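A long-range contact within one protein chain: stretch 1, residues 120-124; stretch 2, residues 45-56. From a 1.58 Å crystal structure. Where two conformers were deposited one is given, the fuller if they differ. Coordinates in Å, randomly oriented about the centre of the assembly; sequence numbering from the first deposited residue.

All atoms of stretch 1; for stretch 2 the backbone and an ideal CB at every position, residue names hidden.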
# COMPACT_ATOMS: atom_id res chain seq x y z
N GLU B 120 1.12 33.45 -36.74
CA GLU B 120 1.32 34.28 -35.56
C GLU B 120 1.84 33.49 -34.36
O GLU B 120 2.02 34.08 -33.29
CB GLU B 120 0.00 34.98 -35.21
CG GLU B 120 -0.55 35.86 -36.35
CD GLU B 120 -1.79 36.65 -35.97
OE1 GLU B 120 -2.20 36.62 -34.80
OE2 GLU B 120 -2.36 37.31 -36.87
N ARG B 121 2.08 32.19 -34.52
CA ARG B 121 2.66 31.35 -33.48
C ARG B 121 1.83 31.40 -32.20
O ARG B 121 2.34 31.67 -31.10
CB ARG B 121 4.12 31.74 -33.23
CG ARG B 121 4.96 31.61 -34.51
CD ARG B 121 6.45 31.50 -34.25
NE ARG B 121 7.18 31.17 -35.48
CZ ARG B 121 7.40 29.93 -35.93
NH1 ARG B 121 6.96 28.85 -35.28
NH2 ARG B 121 8.08 29.78 -37.07
N TRP B 122 0.54 31.12 -32.34
CA TRP B 122 -0.40 31.20 -31.22
C TRP B 122 -0.12 30.15 -30.15
O TRP B 122 0.04 28.97 -30.45
CB TRP B 122 -1.83 31.03 -31.71
CG TRP B 122 -2.41 32.24 -32.36
CD1 TRP B 122 -1.79 33.43 -32.61
CD2 TRP B 122 -3.74 32.36 -32.85
NE1 TRP B 122 -2.66 34.29 -33.23
CE2 TRP B 122 -3.87 33.66 -33.39
CE3 TRP B 122 -4.84 31.50 -32.89
CZ2 TRP B 122 -5.06 34.12 -33.94
CZ3 TRP B 122 -6.03 31.96 -33.45
CH2 TRP B 122 -6.12 33.25 -33.97
N PHE B 123 -0.10 30.61 -28.91
CA PHE B 123 -0.05 29.78 -27.71
C PHE B 123 -1.39 30.05 -27.01
O PHE B 123 -1.64 31.19 -26.60
CB PHE B 123 1.16 30.18 -26.86
CG PHE B 123 1.71 29.10 -25.97
CD1 PHE B 123 0.88 28.23 -25.29
CD2 PHE B 123 3.08 28.99 -25.79
CE1 PHE B 123 1.42 27.26 -24.45
CE2 PHE B 123 3.61 28.03 -24.95
CZ PHE B 123 2.77 27.16 -24.30
N LEU B 124 -2.26 29.05 -26.95
CA LEU B 124 -3.64 29.24 -26.49
C LEU B 124 -3.72 29.16 -24.97
O LEU B 124 -3.05 28.32 -24.34
CB LEU B 124 -4.57 28.19 -27.10
CG LEU B 124 -4.65 28.11 -28.63
CD1 LEU B 124 -5.48 26.92 -29.07
CD2 LEU B 124 -5.23 29.39 -29.20
N UNK B 45 10.62 30.97 -22.26
CA UNK B 45 10.41 29.57 -22.58
C UNK B 45 9.16 29.38 -23.44
O UNK B 45 9.15 28.55 -24.35
CB UNK B 45 10.30 28.75 -21.30
N UNK B 46 8.11 30.15 -23.16
CA UNK B 46 6.94 30.14 -24.02
C UNK B 46 7.32 30.56 -25.44
O UNK B 46 6.84 29.98 -26.42
CB UNK B 46 5.86 31.06 -23.46
N UNK B 47 8.20 31.55 -25.58
CA UNK B 47 8.62 31.97 -26.92
C UNK B 47 9.48 30.90 -27.59
O UNK B 47 9.39 30.70 -28.81
CB UNK B 47 9.39 33.29 -26.85
N UNK B 48 10.31 30.18 -26.83
CA UNK B 48 11.03 29.06 -27.42
C UNK B 48 10.07 28.01 -27.96
O UNK B 48 10.31 27.42 -29.02
CB UNK B 48 11.97 28.43 -26.39
N UNK B 49 8.98 27.74 -27.24
CA UNK B 49 7.98 26.81 -27.74
C UNK B 49 7.34 27.37 -29.01
O UNK B 49 7.08 26.63 -29.97
CB UNK B 49 6.92 26.54 -26.67
N UNK B 50 7.08 28.68 -29.04
CA UNK B 50 6.52 29.30 -30.23
C UNK B 50 7.44 29.10 -31.44
O UNK B 50 6.97 28.72 -32.51
CB UNK B 50 6.28 30.79 -29.98
N UNK B 51 8.74 29.34 -31.26
CA UNK B 51 9.69 29.22 -32.37
C UNK B 51 9.85 27.78 -32.84
O UNK B 51 10.22 27.56 -34.00
CB UNK B 51 11.05 29.78 -31.96
N UNK B 52 9.53 26.81 -31.98
CA UNK B 52 9.77 25.40 -32.29
C UNK B 52 8.80 24.86 -33.32
O UNK B 52 9.09 23.83 -33.95
CB UNK B 52 9.68 24.56 -31.02
N UNK B 53 7.64 25.50 -33.49
CA UNK B 53 6.59 24.98 -34.35
C UNK B 53 5.68 23.95 -33.71
O UNK B 53 4.61 23.67 -34.27
CB UNK B 53 7.23 24.36 -35.60
N UNK B 54 6.01 23.41 -32.53
CA UNK B 54 5.23 22.31 -31.98
C UNK B 54 3.81 22.71 -31.58
O UNK B 54 2.94 21.83 -31.49
CB UNK B 54 5.96 21.73 -30.76
N UNK B 55 3.52 23.99 -31.36
CA UNK B 55 2.14 24.37 -31.06
C UNK B 55 1.21 24.04 -32.22
O UNK B 55 -0.01 23.94 -32.03
CB UNK B 55 2.06 25.86 -30.73
N UNK B 56 1.76 23.84 -33.43
CA UNK B 56 0.97 23.51 -34.60
C UNK B 56 0.92 22.00 -34.87
O UNK B 56 0.54 21.59 -35.97
CB UNK B 56 1.53 24.24 -35.82

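Stretch 1 offers three things to the helix that passes it: the broad ring of Phe123, the backbone carbonyl oxygens of Arg121 and Trp122, and the long side chain of Arg121, which reaches along the other backbone.

Position 45 has nothing of stretch 1 within 5.5 Å of its ideal CB, so almost any helix-tolerant residue would serve; it is Glu45, whose end leads away.

At position 46 CA-to-CB points sideways, yet the ideal CB lies 4.1 Å from Phe123 CE2. A short apolar residue could touch the ring's rim, while a long, flexible one could bend over its face; a flat cation would gain most from the pi cloud. Arg46 takes the second course. Its guanidinium lies flat on Phe123, the planes at 23°, with Arg46 CZ 4.0 Å from the centroid of the Phe123 ring. The same group extends the contact through water 1, which accepts from Arg46 NH2 at 2.9 Å and lies 3.0 Å from Leu124 O, an acceptor it can donate to.

Positions 47 and 48 meet no part of stretch 1 and ask only for helix formers. Ala48 is neutral filler, but Asp47 has a supporting role with the residue at 50.

Position 49 points toward stretch 1, its ideal CB 4.0 Å from Phe123 CE2. An aliphatic side chain of moderate size is the natural answer, leucine, valine or isoleucine alike. Ile49 places CG2 3.9 Å from Phe123 CE2.

At position 50 the backbones come close, with the CA atoms of this residue and Arg121 5.4 Å apart. CA-to-CB runs sideways, and the ideal CB lies 4.0 Å from Arg121 CB. The carbonyl of Arg121 waits for a donor, so lysine, glutamine or arginine would be reasonable. Arg50 sends NE to Arg121 O in a weak hydrogen bond of 3.2 Å and lays a guanidinium face over Phe123 CB, with NH2 3.6 Å from that CB. A salt bridge from Arg50 NH1 to Asp47 OD1, 2.9 Å, ties the charge to its own helix. The backbone takes part too: Arg121 NH1 donates to Arg50 O at 2.8 Å.

Position 51 points away, and polar residues suit it; Arg51 contributes mainly its carbonyl, over one face of the Arg121 guanidinium. Position 52 also points away, so small or polar residues suit it, a hydroxyl being able to bond to its own turn. Ser52 OG donates to Ile49 O at 2.7 Å and accepts from the backbone N of position 54 at 3.1 Å.

Position 53 has positive phi as the chain leaves the helix, and a CB would be jammed against the preceding carbonyl oxygen. That alone calls for glycine, and Gly53 is found.

Position 54 is out of reach of stretch 1, so many side chains would do; it is Leu54. Position 55 points toward stretch 1, its ideal CB 3.7 Å from Trp122 O with the Phe123 ring beyond, favouring a branched or long aliphatic. Leu55 puts CD2 3.8 Å from the centroid of the Phe123 ring, over the face opposite Arg46, so the ring is sandwiched between cation and methyl.

Position 56 points sideways, with nothing of stretch 1 near its ideal CB, so small polar residues are among those that fit; Thr56 donates from OG1 to Gly53 O at 2.7 Å.

Stretch 2, residues 45-56: ERDAIRRSGLLT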
# COMPACT_ATOMS: atom_id res chain seq x y z
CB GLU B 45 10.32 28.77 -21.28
CG GLU B 45 11.63 28.65 -20.52
CD GLU B 45 12.08 29.94 -19.85
OE1 GLU B 45 11.21 30.75 -19.44
OE2 GLU B 45 13.31 30.14 -19.72
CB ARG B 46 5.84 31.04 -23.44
CG ARG B 46 5.20 30.49 -22.15
CD ARG B 46 4.25 31.50 -21.54
NE ARG B 46 3.18 31.86 -22.47
CZ ARG B 46 2.04 31.18 -22.62
NH1 ARG B 46 1.80 30.10 -21.88
NH2 ARG B 46 1.15 31.56 -23.51
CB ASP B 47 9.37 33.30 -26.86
CG ASP B 47 8.45 34.50 -26.61
OD1 ASP B 47 7.21 34.37 -26.74
OD2 ASP B 47 8.98 35.59 -26.29
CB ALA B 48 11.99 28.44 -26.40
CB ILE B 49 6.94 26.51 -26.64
CG1 ILE B 49 7.61 25.71 -25.52
CG2 ILE B 49 5.74 25.76 -27.23
CD1 ILE B 49 6.71 25.49 -24.31
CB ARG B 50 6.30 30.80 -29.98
CG ARG B 50 5.07 31.14 -29.17
CD ARG B 50 4.83 32.66 -29.18
NE ARG B 50 3.58 33.02 -28.50
CZ ARG B 50 3.47 33.34 -27.20
NH1 ARG B 50 4.53 33.35 -26.41
NH2 ARG B 50 2.29 33.64 -26.69
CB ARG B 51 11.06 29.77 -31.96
CG ARG B 51 11.09 31.27 -31.71
CD ARG B 51 12.51 31.79 -31.55
NE ARG B 51 13.26 31.15 -30.46
CZ ARG B 51 13.26 31.57 -29.20
NH1 ARG B 51 12.54 32.62 -28.83
NH2 ARG B 51 13.99 30.92 -28.29
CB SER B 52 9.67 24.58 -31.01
OG SER B 52 8.31 24.35 -30.69
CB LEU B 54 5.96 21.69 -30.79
CG LEU B 54 7.32 21.05 -31.08
CD1 LEU B 54 7.86 20.39 -29.81
CD2 LEU B 54 7.25 20.05 -32.23
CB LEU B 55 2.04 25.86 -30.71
CG LEU B 55 2.82 26.32 -29.48
CD1 LEU B 55 2.97 27.85 -29.39
CD2 LEU B 55 2.18 25.81 -28.19
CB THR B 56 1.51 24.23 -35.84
OG1 THR B 56 2.74 23.63 -36.25
CG2 THR B 56 1.77 25.71 -35.56
O HOH W 1 -1.06 29.87 -22.65
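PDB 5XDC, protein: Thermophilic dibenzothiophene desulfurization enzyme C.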